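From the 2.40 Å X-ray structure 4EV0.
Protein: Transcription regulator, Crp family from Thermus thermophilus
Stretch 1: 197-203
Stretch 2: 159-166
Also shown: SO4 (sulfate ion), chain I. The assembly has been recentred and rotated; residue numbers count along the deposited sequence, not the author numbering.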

# COMPACT_ATOMS: atom_id res chain seq x y z
N PRO B 197 27.19 4.79 -21.98
CA PRO B 197 27.68 4.29 -20.69
C PRO B 197 27.78 5.42 -19.66
O PRO B 197 28.69 6.25 -19.73
CB PRO B 197 29.08 3.77 -21.03
CG PRO B 197 28.98 3.39 -22.48
CD PRO B 197 28.07 4.41 -23.10
N GLY B 198 26.82 5.46 -18.73
CA GLY B 198 26.78 6.49 -17.72
C GLY B 198 26.48 7.91 -18.20
O GLY B 198 26.80 8.87 -17.49
N THR B 199 25.85 8.06 -19.38
CA THR B 199 25.54 9.38 -19.92
C THR B 199 24.16 9.50 -20.60
O THR B 199 23.68 8.58 -21.28
CB THR B 199 26.60 9.88 -20.95
OG1 THR B 199 26.59 9.03 -22.11
CG2 THR B 199 28.01 9.96 -20.35
N VAL B 200 23.55 10.67 -20.42
CA VAL B 200 22.36 11.01 -21.14
C VAL B 200 22.59 12.35 -21.84
O VAL B 200 22.90 13.35 -21.19
CB VAL B 200 21.14 11.13 -20.21
CG1 VAL B 200 19.88 11.42 -21.03
CG2 VAL B 200 20.96 9.85 -19.40
N GLU B 201 22.45 12.36 -23.16
CA GLU B 201 22.58 13.58 -23.93
C GLU B 201 21.22 14.00 -24.50
O GLU B 201 20.56 13.23 -25.21
CB GLU B 201 23.60 13.40 -25.04
CG GLU B 201 23.49 14.43 -26.18
CD GLU B 201 24.62 14.30 -27.21
OE1 GLU B 201 25.34 13.27 -27.21
OE2 GLU B 201 24.79 15.24 -28.03
N VAL B 202 20.79 15.21 -24.16
CA VAL B 202 19.57 15.78 -24.71
C VAL B 202 19.85 16.30 -26.12
O VAL B 202 20.84 17.00 -26.34
CB VAL B 202 19.08 16.93 -23.80
CG1 VAL B 202 17.79 17.57 -24.36
CG2 VAL B 202 18.90 16.41 -22.38
N ARG B 203 19.00 15.93 -27.08
CA ARG B 203 19.19 16.30 -28.48
C ARG B 203 18.23 17.42 -28.83
O ARG B 203 18.61 18.44 -29.41
CB ARG B 203 18.88 15.11 -29.39
CG ARG B 203 19.61 13.85 -29.01
CD ARG B 203 21.11 14.01 -29.23
NE ARG B 203 21.44 13.97 -30.66
CZ ARG B 203 22.66 14.20 -31.14
NH1 ARG B 203 23.66 14.49 -30.31
NH2 ARG B 203 22.89 14.14 -32.45
S SO4 I . 22.88 3.51 -15.73
O1 SO4 I . 24.04 2.79 -15.20
O2 SO4 I . 22.41 4.45 -14.71
O3 SO4 I . 23.27 4.25 -16.92
O4 SO4 I . 21.80 2.57 -16.05
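Stretch 2, residues 159-166: GPLFQIRH

Stretch 2 lies beside stretch 1 as the neighbouring strand of an antiparallel sheet. Residues 161-163 are extended and run against strand 199-202, with 162° between their N-to-C directions and a closest axis approach of 4.7 Å. The pairing sets Gln163 opposite Thr199, Phe162 opposite Val200 and Leu161 opposite Glu201. A cis peptide bond precedes Pro160, just before the strand begins.

Val200 has the largest area covered by stretch 2. It forms a hydrogen-bonded pair with Phe162: Phe162 N donates to Val200 O at 3.0 Å, and Val200 N donates to Phe162 O at 3.1 Å. Both side chains lie on the same face of the sheet. Val200 CG2 also packs against Ile164 CG2 at 4.0 Å. Farther along, Val202 CG2 meets the edge of the Phe162 ring, 4.1 Å from Phe162 CE2.

Gly198 is covered almost as much. Gly198 O accepts a hydrogen bond from Ile164 N at 3.0 Å, which extends the ladder past the strand. Arg165 turns its guanidinium back, so that Gly198 CA lies over one face, 3.9 Å from Arg165 NH1. The positive phi of Gly198 favours glycine, and an ideal CB here would come within 3.4 Å of Arg165 CZ. Arg165 NH1 also donates to sulfate O1 at 3.1 Å.

Leu161 covers the opposite face, which it shares with Thr199, Glu201 and Gln163. Its chi1 is t and chi2 is p. Leu161 CD1 reaches Glu201 CB at 3.6 Å and Thr199 CB at 4.0 Å, so one methyl group touches both neighbours.

The ladder closes at Pro160, where Pro160 O accepts a hydrogen bond from Val202 N at 3.0 Å. Pro160 CB also packs against Val202 CB at 4.1 Å.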

# COMPACT_ATOMS: atom_id res chain seq x y z
N GLY B 159 25.24 21.39 -19.71
CA GLY B 159 24.59 20.50 -20.66
C GLY B 159 25.17 20.51 -22.06
O GLY B 159 26.26 21.04 -22.28
N PRO B 160 24.47 19.87 -23.02
CA PRO B 160 23.31 19.01 -22.75
C PRO B 160 23.77 17.57 -22.53
O PRO B 160 22.94 16.65 -22.55
CB PRO B 160 22.51 19.11 -24.04
CG PRO B 160 23.58 19.28 -25.11
CD PRO B 160 24.71 20.05 -24.46
N LEU B 161 25.06 17.36 -22.35
CA LEU B 161 25.57 16.02 -22.08
C LEU B 161 25.77 15.84 -20.58
O LEU B 161 26.44 16.65 -19.94
CB LEU B 161 26.88 15.77 -22.82
CG LEU B 161 27.49 14.39 -22.56
CD1 LEU B 161 26.59 13.28 -23.13
CD2 LEU B 161 28.90 14.30 -23.12
N PHE B 162 25.20 14.79 -20.01
CA PHE B 162 25.30 14.61 -18.57
C PHE B 162 25.91 13.28 -18.16
O PHE B 162 25.56 12.21 -18.67
CB PHE B 162 23.95 14.80 -17.89
CG PHE B 162 23.29 16.09 -18.24
CD1 PHE B 162 23.86 17.30 -17.87
CD2 PHE B 162 22.09 16.10 -18.94
CE1 PHE B 162 23.26 18.51 -18.21
CE2 PHE B 162 21.49 17.30 -19.28
CZ PHE B 162 22.06 18.50 -18.91
N GLN B 163 26.86 13.37 -17.23
CA GLN B 163 27.35 12.20 -16.54
C GLN B 163 26.31 11.92 -15.47
O GLN B 163 26.24 12.63 -14.45
CB GLN B 163 28.71 12.50 -15.91
CG GLN B 163 29.54 11.29 -15.57
CD GLN B 163 30.77 11.17 -16.43
OE1 GLN B 163 30.92 11.90 -17.42
NE2 GLN B 163 31.67 10.26 -16.06
N ILE B 164 25.46 10.92 -15.69
CA ILE B 164 24.40 10.65 -14.74
C ILE B 164 23.87 9.22 -14.83
O ILE B 164 23.67 8.68 -15.92
CB ILE B 164 23.27 11.73 -14.81
CG1 ILE B 164 22.35 11.62 -13.59
CG2 ILE B 164 22.49 11.68 -16.15
CD1 ILE B 164 21.57 12.88 -13.31
N ARG B 165 23.68 8.59 -13.67
CA ARG B 165 23.18 7.23 -13.62
C ARG B 165 21.65 7.25 -13.65
O ARG B 165 21.03 8.25 -13.25
CB ARG B 165 23.69 6.53 -12.35
CG ARG B 165 25.21 6.34 -12.29
CD ARG B 165 25.66 5.36 -13.36
NE ARG B 165 27.10 5.31 -13.51
CZ ARG B 165 27.72 4.47 -14.34
NH1 ARG B 165 27.03 3.61 -15.07
NH2 ARG B 165 29.05 4.48 -14.43
N HIS B 166 21.03 6.18 -14.13
CA HIS B 166 19.57 6.12 -14.11
C HIS B 166 19.04 6.26 -12.69
O HIS B 166 17.97 6.84 -12.49
CB HIS B 166 19.04 4.84 -14.77
CG HIS B 166 19.34 4.75 -16.23
ND1 HIS B 166 18.86 3.72 -17.02
CD2 HIS B 166 20.07 5.54 -17.05
CE1 HIS B 166 19.29 3.88 -18.26
NE2 HIS B 166 20.03 4.98 -18.31